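Local coordinates for tryptophan synthase alpha chain (Chlamydia trachomatis, PDB 6V82), which probably splits indoleglycerol phosphate into indole and glyceraldehyde 3-phosphate, the alpha-subunit step at the end of tryptophan biosynthesis, at residues D55-R65 and K227-T235; V90-L101 and G116-L125. All coordinates share one frame; numbering follows the deposited sequence.

How the interactions relate
Interaction 2 lies in the core of the barrel. It pairs two neighbouring strands and is held mainly by backbone hydrogen bonds and apolar side chains. Interaction 1 sits further out and is only partly buried. It packs two helices, and the loops leading into them, mostly through side chains, many of them charged or polar. The centres of interaction 1 and interaction 2 are about 17 Å apart. Even so, the two contacts meet at Asp-55, a predicted proton acceptor, which Tyr-95 and Tyr-97 of interaction 2 approach. Lys-227 of interaction 1 lies beside Tyr-95, close to the predicted proton acceptors.

Interaction 1 of 2, residues D55-R65 and K227-T235; sequences DNPEIQVSHDR and KTAFVHQTT
Asp-55 is gripped at both carboxylate oxygens. OD1 takes a salt bridge from Lys-227 NZ at 2.6 Å, with the ammonium nearly in line with the C-O bond. OD2 is held by the hydroxyls of Tyr-95 and Tyr-97, probably through hydrogen bonds. The lysine leaves its backbone with CG anti to N (chi1 178°), then bends at chi2 and chi4, which brings NZ to the aspartate. Its cationic end also makes cation-pi contacts with Tyr-95 and Tyr-17. Asp-55 and nearby Glu-44 are the predicted proton acceptors, so Lys-227 lies within the probable active site.

Beyond this site both segments run into helices. Asn-56 is the N-cap of helix 57-68, and its OD1 accepts from Glu-58 N. Its ND2 reaches Thr-228 OG1 in a weak bond of 3.4 Å. That hydroxyl has a stronger partner in Asp-207. In the TIM barrel, helices 57-68 and 229-236 follow strands 42-46 and 223-226, which flank strand 13-19. The axes of 57-65 and 229-235 approach to 10.0 Å and cross at 58°.

His-232 ND1 donates to Glu-58 OE1 at 2.7 Å, almost straight at 176°. The oxygen lies in the plane of the imidazole, but the nitrogen comes from above the carboxylate plane. The other oxygen, OE2, rests against His-232 CB at 3.4 Å.

Val-231 packs between Ile-59, Ser-62 and Arg-65. Its CG1 touches Ser-62 CB at 3.7 Å and Ile-59 CD1 at 4.0 Å. The same methyl lies at the edge of the Arg-65 guanidinium. Thr-235 CG2 approaches that group obliquely, 3.6 Å from Arg-65 NH2. Asp-22 binds Arg-65 NH2 in a salt bridge and also hydrogen-bonds to Ser-62 OG, which further bonds to Thr-19.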
loop_
_atom_site.group_PDB
_atom_site.type_symbol
_atom_site.label_atom_id
_atom_site.label_comp_id
_atom_site.label_asym_id
_atom_site.label_seq_id
_atom_site.Cartn_x
_atom_site.Cartn_y
_atom_site.Cartn_z
ATOM N N ASP A 55 16.218 -32.177 -9.575
ATOM C CA ASP A 55 16.328 -32.610 -10.955
ATOM C C ASP A 55 16.159 -31.426 -11.899
ATOM O O ASP A 55 15.549 -30.413 -11.550
ATOM C CB ASP A 55 15.304 -33.699 -11.245
ATOM C CG ASP A 55 15.735 -35.053 -10.691
ATOM O OD1 ASP A 55 16.573 -35.717 -11.336
ATOM O OD2 ASP A 55 15.275 -35.440 -9.597
ATOM N N ASN A 56 16.733 -31.545 -13.091
ATOM C CA ASN A 56 16.659 -30.451 -14.039
ATOM C C ASN A 56 15.246 -30.371 -14.626
ATOM O O ASN A 56 14.467 -31.322 -14.525
ATOM C CB ASN A 56 17.730 -30.615 -15.120
ATOM C CG ASN A 56 17.297 -31.514 -16.241
ATOM O OD1 ASN A 56 16.716 -31.062 -17.225
ATOM N ND2 ASN A 56 17.593 -32.791 -16.113
ATOM N N PRO A 57 14.878 -29.224 -15.207
ATOM C CA PRO A 57 13.473 -29.027 -15.620
ATOM C C PRO A 57 12.918 -30.111 -16.538
ATOM O O PRO A 57 11.733 -30.458 -16.435
ATOM C CB PRO A 57 13.521 -27.665 -16.325
ATOM C CG PRO A 57 14.687 -26.978 -15.727
ATOM C CD PRO A 57 15.701 -28.032 -15.466
ATOM N N GLU A 58 13.738 -30.641 -17.447
ATOM C CA GLU A 58 13.295 -31.709 -18.333
ATOM C C GLU A 58 12.726 -32.868 -17.537
ATOM O O GLU A 58 11.662 -33.406 -17.860
ATOM C CB GLU A 58 14.465 -32.188 -19.195
ATOM C CG GLU A 58 14.609 -31.504 -20.543
ATOM C CD GLU A 58 13.953 -32.293 -21.659
ATOM O OE1 GLU A 58 13.672 -31.705 -22.726
ATOM O OE2 GLU A 58 13.716 -33.506 -21.464
ATOM N N ILE A 59 13.438 -33.265 -16.485
ATOM C CA ILE A 59 13.004 -34.387 -15.670
ATOM C C ILE A 59 11.835 -33.982 -14.782
ATOM O O ILE A 59 10.956 -34.804 -14.485
ATOM C CB ILE A 59 14.210 -34.906 -14.870
ATOM C CG1 ILE A 59 15.342 -35.258 -15.842
ATOM C CG2 ILE A 59 13.835 -36.111 -14.036
ATOM C CD1 ILE A 59 14.914 -36.172 -16.989
ATOM N N GLN A 60 11.795 -32.715 -14.357
ATOM C CA GLN A 60 10.653 -32.222 -13.596
ATOM C C GLN A 60 9.361 -32.392 -14.393
ATOM O O GLN A 60 8.391 -32.976 -13.899
ATOM C CB GLN A 60 10.881 -30.756 -13.202
ATOM C CG GLN A 60 9.976 -30.243 -12.085
ATOM C CD GLN A 60 10.718 -29.383 -11.049
ATOM O OE1 GLN A 60 10.318 -29.310 -9.880
ATOM N NE2 GLN A 60 11.799 -28.730 -11.478
ATOM N N VAL A 61 9.351 -31.926 -15.651
ATOM C CA VAL A 61 8.165 -32.054 -16.501
ATOM C C VAL A 61 7.841 -33.522 -16.793
ATOM O O VAL A 61 6.664 -33.897 -16.910
ATOM C CB VAL A 61 8.364 -31.241 -17.793
ATOM C CG1 VAL A 61 7.285 -31.554 -18.799
ATOM C CG2 VAL A 61 8.344 -29.768 -17.466
ATOM N N SER A 62 8.868 -34.371 -16.908
ATOM C CA SER A 62 8.647 -35.807 -17.051
ATOM C C SER A 62 7.906 -36.376 -15.842
ATOM O O SER A 62 6.934 -37.126 -15.984
ATOM C CB SER A 62 9.992 -36.516 -17.240
ATOM O OG SER A 62 9.831 -37.924 -17.307
ATOM N N HIS A 63 8.364 -36.037 -14.639
ATOM C CA HIS A 63 7.654 -36.458 -13.436
ATOM C C HIS A 63 6.204 -35.967 -13.443
ATOM O O HIS A 63 5.284 -36.723 -13.103
ATOM C CB HIS A 63 8.395 -35.951 -12.195
ATOM C CG HIS A 63 9.676 -36.674 -11.911
ATOM N ND1 HIS A 63 10.236 -36.725 -10.651
ATOM C CD2 HIS A 63 10.499 -37.391 -12.714
ATOM C CE1 HIS A 63 11.346 -37.441 -10.690
ATOM N NE2 HIS A 63 11.532 -37.852 -11.932
ATOM N N ASP A 64 5.977 -34.707 -13.839
ATOM C CA ASP A 64 4.610 -34.194 -13.934
ATOM C C ASP A 64 3.757 -35.077 -14.841
ATOM O O ASP A 64 2.620 -35.419 -14.494
ATOM C CB ASP A 64 4.590 -32.744 -14.442
ATOM C CG ASP A 64 5.233 -31.746 -13.461
ATOM O OD1 ASP A 64 5.642 -32.164 -12.350
ATOM O OD2 ASP A 64 5.336 -30.535 -13.813
ATOM N N ARG A 65 4.297 -35.468 -16.010
ATOM C CA ARG A 65 3.529 -36.290 -16.944
ATOM C C ARG A 65 3.193 -37.650 -16.340
ATOM O O ARG A 65 2.061 -38.129 -16.456
ATOM C CB ARG A 65 4.289 -36.474 -18.263
ATOM C CG ARG A 65 4.340 -35.248 -19.163
ATOM C CD ARG A 65 4.854 -35.590 -20.557
ATOM N NE ARG A 65 6.153 -36.258 -20.510
ATOM C CZ ARG A 65 7.321 -35.636 -20.659
ATOM N NH1 ARG A 65 7.361 -34.319 -20.876
ATOM N NH2 ARG A 65 8.451 -36.331 -20.590
ATOM N N LYS A 227 21.129 -39.330 -18.475
ATOM C CA LYS A 227 20.007 -38.933 -17.628
ATOM C C LYS A 227 18.874 -38.284 -18.415
ATOM O O LYS A 227 17.708 -38.650 -18.240
ATOM C CB LYS A 227 20.491 -37.974 -16.535
ATOM C CG LYS A 227 19.393 -37.463 -15.612
ATOM C CD LYS A 227 18.734 -38.624 -14.866
ATOM C CE LYS A 227 17.573 -38.153 -13.990
ATOM N NZ LYS A 227 17.995 -37.399 -12.761
ATOM N N THR A 228 19.197 -37.313 -19.270
ATOM C CA THR A 228 18.203 -36.516 -19.984
ATOM C C THR A 228 17.839 -37.077 -21.363
ATOM O O THR A 228 16.659 -37.072 -21.736
ATOM C CB THR A 228 18.711 -35.075 -20.137
ATOM O OG1 THR A 228 18.753 -34.439 -18.852
ATOM C CG2 THR A 228 17.818 -34.260 -21.062
ATOM N N ALA A 229 18.820 -37.586 -22.120
ATOM C CA ALA A 229 18.631 -37.753 -23.563
ATOM C C ALA A 229 17.444 -38.655 -23.886
ATOM O O ALA A 229 16.629 -38.321 -24.755
ATOM C CB ALA A 229 19.911 -38.289 -24.209
ATOM N N PHE A 230 17.321 -39.792 -23.187
ATOM C CA PHE A 230 16.236 -40.735 -23.453
ATOM C C PHE A 230 14.875 -40.109 -23.162
ATOM O O PHE A 230 13.954 -40.191 -23.983
ATOM C CB PHE A 230 16.431 -42.007 -22.625
ATOM C CG PHE A 230 17.656 -42.804 -23.008
ATOM C CD1 PHE A 230 17.972 -43.019 -24.341
ATOM C CD2 PHE A 230 18.492 -43.330 -22.033
ATOM C CE1 PHE A 230 19.102 -43.751 -24.693
ATOM C CE2 PHE A 230 19.620 -44.062 -22.379
ATOM C CZ PHE A 230 19.927 -44.269 -23.712
ATOM N N VAL A 231 14.731 -39.482 -21.990
ATOM C CA VAL A 231 13.474 -38.819 -21.646
ATOM C C VAL A 231 13.131 -37.767 -22.694
ATOM O O VAL A 231 12.002 -37.702 -23.199
ATOM C CB VAL A 231 13.561 -38.203 -20.235
ATOM C CG1 VAL A 231 12.417 -37.218 -19.993
ATOM C CG2 VAL A 231 13.559 -39.297 -19.183
ATOM N N HIS A 232 14.109 -36.940 -23.046
ATOM C CA HIS A 232 13.867 -35.894 -24.031
ATOM C C HIS A 232 13.431 -36.487 -25.366
ATOM O O HIS A 232 12.563 -35.931 -26.049
ATOM C CB HIS A 232 15.124 -35.047 -24.195
ATOM C CG HIS A 232 15.024 -34.028 -25.278
ATOM N ND1 HIS A 232 14.524 -32.762 -25.061
ATOM C CD2 HIS A 232 15.352 -34.086 -26.589
ATOM C CE1 HIS A 232 14.553 -32.081 -26.191
ATOM N NE2 HIS A 232 15.050 -32.862 -27.135
ATOM N N GLN A 233 14.009 -37.628 -25.743
ATOM C CA GLN A 233 13.648 -38.255 -27.008
ATOM C C GLN A 233 12.195 -38.726 -27.012
ATOM O O GLN A 233 11.527 -38.648 -28.050
ATOM C CB GLN A 233 14.611 -39.410 -27.312
ATOM C CG GLN A 233 14.278 -40.219 -28.560
ATOM C CD GLN A 233 14.084 -39.354 -29.806
ATOM O OE1 GLN A 233 14.680 -38.285 -29.941
ATOM N NE2 GLN A 233 13.239 -39.819 -30.723
ATOM N N THR A 234 11.671 -39.186 -25.869
ATOM C CA THR A 234 10.272 -39.596 -25.860
ATOM C C THR A 234 9.348 -38.416 -26.131
ATOM O O THR A 234 8.210 -38.619 -26.560
ATOM C CB THR A 234 9.891 -40.287 -24.536
ATOM O OG1 THR A 234 9.849 -39.338 -23.465
ATOM C CG2 THR A 234 10.878 -41.411 -24.184
ATOM N N THR A 235 9.816 -37.188 -25.928
ATOM C CA THR A 235 9.017 -36.016 -26.257
ATOM C C THR A 235 9.170 -35.570 -27.708
ATOM O O THR A 235 8.308 -34.835 -28.208
ATOM C CB THR A 235 9.379 -34.840 -25.341
ATOM O OG1 THR A 235 10.657 -34.308 -25.721
ATOM C CG2 THR A 235 9.418 -35.288 -23.877
#

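Interaction 2 of 2, residues V90-L101 and G116-L125; sequences VPLILYSYYNPL and GINGVCVIDL
Leu-94 CB packs against Ile-117 CG2 at 4.1 Å and against Val-120 CG2 on the face of the sheet turned to the outer helices. Strands 92-96 and 119-122 are adjacent and parallel. With helix 106-115 between them they form a beta-alpha-beta crossover of the TIM barrel. On the inner face, Ile-93 CG2 meets Cys-121 CB, and the cysteine sulfur lies at the edge of the Tyr-95 ring. Gly-119 CA lies 4.0 Å from Ile-93 CD1.

Further along, Ile-123 wedges between two tyrosines. Its CB touches Tyr-95 CE1. Its CG2 lies between its backbone N and carbonyl carbon, and this sets the methyl 3.6 Å over the centre of the Tyr-97 ring, a CH-pi contact. Past the strand ends, Leu-125 CD1 lies over one face of Tyr-98, off its centre, in a CH-pi contact. The Tyr-98 hydroxyl bonds to a polar side chain of another protein's chain.

The strands are joined by backbone bonds such as Cys-121 N to Leu-94 O, 2.8 Å and nearly straight. At the start of the pairing Leu-92 O accepts from both Asn-118 N and Gly-119 N. Asn-118 OD1 answers by accepting from Leu-92 N at 2.9 Å, on a lone pair in its carbonyl plane. At the far end Asp-124 OD1 takes a weak bond from Tyr-98 N. Asp-124 OD2 accepts from a water at 2.8 Å, and that water accepts from Asn-99 N at 3.0 Å.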
loop_
_atom_site.group_PDB
_atom_site.type_symbol
_atom_site.label_atom_id
_atom_site.label_comp_id
_atom_site.label_asym_id
_atom_site.label_seq_id
_atom_site.Cartn_x
_atom_site.Cartn_y
_atom_site.Cartn_z
ATOM N N VAL A 90 19.656 -57.554 -16.496
ATOM C CA VAL A 90 19.931 -56.124 -16.411
ATOM C C VAL A 90 19.588 -55.582 -15.029
ATOM O O VAL A 90 18.436 -55.688 -14.587
ATOM C CB VAL A 90 19.153 -55.359 -17.490
ATOM C CG1 VAL A 90 19.287 -53.881 -17.272
ATOM C CG2 VAL A 90 19.675 -55.739 -18.873
ATOM N N PRO A 91 20.553 -55.001 -14.318
ATOM C CA PRO A 91 20.255 -54.384 -13.018
ATOM C C PRO A 91 19.273 -53.227 -13.146
ATOM O O PRO A 91 19.312 -52.470 -14.118
ATOM C CB PRO A 91 21.625 -53.893 -12.544
ATOM C CG PRO A 91 22.600 -54.771 -13.256
ATOM C CD PRO A 91 21.995 -55.066 -14.594
ATOM N N LEU A 92 18.388 -53.094 -12.150
ATOM C CA LEU A 92 17.426 -51.993 -12.067
ATOM C C LEU A 92 17.691 -51.180 -10.808
ATOM O O LEU A 92 17.641 -51.721 -9.696
ATOM C CB LEU A 92 15.986 -52.503 -12.050
ATOM C CG LEU A 92 15.545 -53.299 -13.276
ATOM C CD1 LEU A 92 14.144 -53.850 -13.091
ATOM C CD2 LEU A 92 15.612 -52.419 -14.497
ATOM N N ILE A 93 17.976 -49.891 -10.989
ATOM C CA ILE A 93 18.119 -48.927 -9.902
ATOM C C ILE A 93 16.809 -48.162 -9.787
ATOM O O ILE A 93 16.364 -47.533 -10.757
ATOM C CB ILE A 93 19.276 -47.945 -10.158
ATOM C CG1 ILE A 93 20.580 -48.665 -10.495
ATOM C CG2 ILE A 93 19.464 -47.045 -8.960
ATOM C CD1 ILE A 93 20.908 -49.771 -9.525
ATOM N N LEU A 94 16.182 -48.199 -8.618
ATOM C CA LEU A 94 15.082 -47.278 -8.369
ATOM C C LEU A 94 15.665 -45.948 -7.909
ATOM O O LEU A 94 16.344 -45.878 -6.875
ATOM C CB LEU A 94 14.111 -47.815 -7.329
ATOM C CG LEU A 94 12.866 -46.929 -7.275
ATOM C CD1 LEU A 94 12.112 -47.052 -8.573
ATOM C CD2 LEU A 94 11.965 -47.297 -6.094
ATOM N N TYR A 95 15.425 -44.904 -8.693
ATOM C CA TYR A 95 15.803 -43.549 -8.336
ATOM C C TYR A 95 14.573 -42.828 -7.812
ATOM O O TYR A 95 13.528 -42.830 -8.477
ATOM C CB TYR A 95 16.378 -42.823 -9.550
ATOM C CG TYR A 95 16.557 -41.351 -9.348
ATOM C CD1 TYR A 95 17.693 -40.852 -8.714
ATOM C CD2 TYR A 95 15.598 -40.451 -9.807
ATOM C CE1 TYR A 95 17.868 -39.488 -8.533
ATOM C CE2 TYR A 95 15.766 -39.083 -9.643
ATOM C CZ TYR A 95 16.899 -38.608 -9.002
ATOM O OH TYR A 95 17.050 -37.254 -8.820
ATOM N N SER A 96 14.693 -42.217 -6.628
ATOM C CA SER A 96 13.505 -41.674 -5.982
ATOM C C SER A 96 13.856 -40.571 -5.002
ATOM O O SER A 96 14.971 -40.495 -4.471
ATOM C CB SER A 96 12.730 -42.775 -5.250
ATOM O OG SER A 96 11.682 -42.236 -4.489
ATOM N N TYR A 97 12.862 -39.732 -4.747
ATOM C CA TYR A 97 12.893 -38.861 -3.588
ATOM C C TYR A 97 12.480 -39.648 -2.346
ATOM O O TYR A 97 11.915 -40.738 -2.432
ATOM C CB TYR A 97 11.999 -37.638 -3.822
ATOM C CG TYR A 97 12.690 -36.686 -4.754
ATOM C CD1 TYR A 97 12.770 -36.956 -6.117
ATOM C CD2 TYR A 97 13.333 -35.564 -4.271
ATOM C CE1 TYR A 97 13.433 -36.108 -6.970
ATOM C CE2 TYR A 97 14.009 -34.705 -5.123
ATOM C CZ TYR A 97 14.050 -34.987 -6.469
ATOM O OH TYR A 97 14.707 -34.144 -7.325
ATOM N N TYR A 98 12.801 -39.094 -1.178
ATOM C CA TYR A 98 12.655 -39.871 0.042
ATOM C C TYR A 98 11.192 -40.125 0.364
ATOM O O TYR A 98 10.824 -41.243 0.744
ATOM C CB TYR A 98 13.337 -39.160 1.204
ATOM C CG TYR A 98 13.372 -40.000 2.458
ATOM C CD1 TYR A 98 13.314 -41.398 2.399
ATOM C CD2 TYR A 98 13.439 -39.402 3.706
ATOM C CE1 TYR A 98 13.331 -42.178 3.572
ATOM C CE2 TYR A 98 13.463 -40.157 4.861
ATOM C CZ TYR A 98 13.411 -41.540 4.797
ATOM O OH TYR A 98 13.445 -42.248 5.974
ATOM N N ASN A 99 10.342 -39.108 0.212
ATOM C CA ASN A 99 8.995 -39.189 0.775
ATOM C C ASN A 99 8.145 -40.320 0.198
ATOM O O ASN A 99 7.480 -41.017 0.985
ATOM C CB ASN A 99 8.282 -37.845 0.627
ATOM C CG ASN A 99 7.083 -37.747 1.535
ATOM O OD1 ASN A 99 7.221 -37.826 2.760
ATOM N ND2 ASN A 99 5.893 -37.593 0.954
ATOM N N PRO A 100 8.097 -40.559 -1.119
ATOM C CA PRO A 100 7.302 -41.702 -1.601
ATOM C C PRO A 100 7.736 -43.039 -1.008
ATOM O O PRO A 100 6.916 -43.965 -0.938
ATOM C CB PRO A 100 7.510 -41.653 -3.121
ATOM C CG PRO A 100 7.811 -40.210 -3.386
ATOM C CD PRO A 100 8.676 -39.803 -2.242
ATOM N N LEU A 101 9.000 -43.175 -0.588
ATOM C CA LEU A 101 9.420 -44.401 0.078
ATOM C C LEU A 101 9.223 -44.314 1.581
ATOM O O LEU A 101 8.841 -45.308 2.208
ATOM C CB LEU A 101 10.878 -44.732 -0.265
ATOM C CG LEU A 101 11.079 -45.044 -1.759
ATOM C CD1 LEU A 101 12.542 -45.084 -2.170
ATOM C CD2 LEU A 101 10.417 -46.369 -2.098
ATOM N N GLY A 116 11.978 -57.125 -8.923
ATOM C CA GLY A 116 13.116 -56.987 -9.802
ATOM C C GLY A 116 14.070 -55.848 -9.480
ATOM O O GLY A 116 15.123 -55.756 -10.118
ATOM N N ILE A 117 13.744 -54.973 -8.518
ATOM C CA ILE A 117 14.641 -53.859 -8.199
ATOM C C ILE A 117 15.877 -54.392 -7.482
ATOM O O ILE A 117 15.782 -55.289 -6.636
ATOM C CB ILE A 117 13.930 -52.797 -7.341
ATOM C CG1 ILE A 117 12.796 -52.102 -8.117
ATOM C CG2 ILE A 117 14.943 -51.786 -6.806
ATOM C CD1 ILE A 117 13.235 -51.429 -9.423
ATOM N N ASN A 118 17.049 -53.843 -7.816
ATOM C CA ASN A 118 18.306 -54.266 -7.210
ATOM C C ASN A 118 18.979 -53.196 -6.378
ATOM O O ASN A 118 19.692 -53.523 -5.428
ATOM C CB ASN A 118 19.293 -54.722 -8.290
ATOM C CG ASN A 118 18.680 -55.731 -9.234
ATOM O OD1 ASN A 118 18.451 -55.429 -10.406
ATOM N ND2 ASN A 118 18.375 -56.932 -8.721
ATOM N N GLY A 119 18.803 -51.934 -6.721
ATOM C CA GLY A 119 19.392 -50.859 -5.953
ATOM C C GLY A 119 18.392 -49.743 -5.811
ATOM O O GLY A 119 17.473 -49.596 -6.623
ATOM N N VAL A 120 18.574 -48.954 -4.760
ATOM C CA VAL A 120 17.734 -47.797 -4.498
ATOM C C VAL A 120 18.641 -46.598 -4.291
ATOM O O VAL A 120 19.574 -46.645 -3.480
ATOM C CB VAL A 120 16.807 -48.015 -3.287
ATOM C CG1 VAL A 120 16.099 -46.725 -2.933
ATOM C CG2 VAL A 120 15.774 -49.116 -3.605
ATOM N N CYS A 121 18.394 -45.546 -5.052
ATOM C CA CYS A 121 19.116 -44.285 -4.935
ATOM C C CYS A 121 18.134 -43.220 -4.452
ATOM O O CYS A 121 17.156 -42.906 -5.145
ATOM C CB CYS A 121 19.737 -43.894 -6.274
ATOM S SG CYS A 121 20.701 -42.368 -6.221
ATOM N N VAL A 122 18.359 -42.697 -3.253
ATOM C CA VAL A 122 17.476 -41.689 -2.683
ATOM C C VAL A 122 18.235 -40.367 -2.690
ATOM O O VAL A 122 19.182 -40.176 -1.909
ATOM C CB VAL A 122 16.992 -42.070 -1.281
ATOM C CG1 VAL A 122 15.901 -41.110 -0.844
ATOM C CG2 VAL A 122 16.443 -43.467 -1.305
ATOM N N ILE A 123 17.802 -39.454 -3.572
ATOM C CA ILE A 123 18.623 -38.293 -3.930
ATOM C C ILE A 123 18.644 -37.254 -2.814
ATOM O O ILE A 123 19.614 -36.495 -2.691
ATOM C CB ILE A 123 18.145 -37.684 -5.265
ATOM C CG1 ILE A 123 19.160 -36.666 -5.790
ATOM C CG2 ILE A 123 16.788 -37.031 -5.112
ATOM C CD1 ILE A 123 20.466 -37.281 -6.254
ATOM N N ASP A 124 17.608 -37.209 -1.969
ATOM C CA ASP A 124 17.531 -36.232 -0.886
ATOM C C ASP A 124 17.614 -36.875 0.495
ATOM O O ASP A 124 17.195 -36.258 1.482
ATOM C CB ASP A 124 16.254 -35.385 -1.000
ATOM C CG ASP A 124 14.980 -36.224 -0.933
ATOM O OD1 ASP A 124 15.030 -37.437 -1.274
ATOM O OD2 ASP A 124 13.928 -35.671 -0.534
ATOM N N LEU A 125 18.151 -38.095 0.597
ATOM C CA LEU A 125 18.420 -38.726 1.891
ATOM C C LEU A 125 19.916 -38.960 2.024
ATOM O O LEU A 125 20.424 -40.015 1.620
ATOM C CB LEU A 125 17.659 -40.040 2.046
ATOM C CG LEU A 125 17.826 -40.719 3.412
ATOM C CD1 LEU A 125 17.210 -39.885 4.520
ATOM C CD2 LEU A 125 17.232 -42.110 3.388
HETATM O O HOH W 1 11.253 -36.253 -0.270
#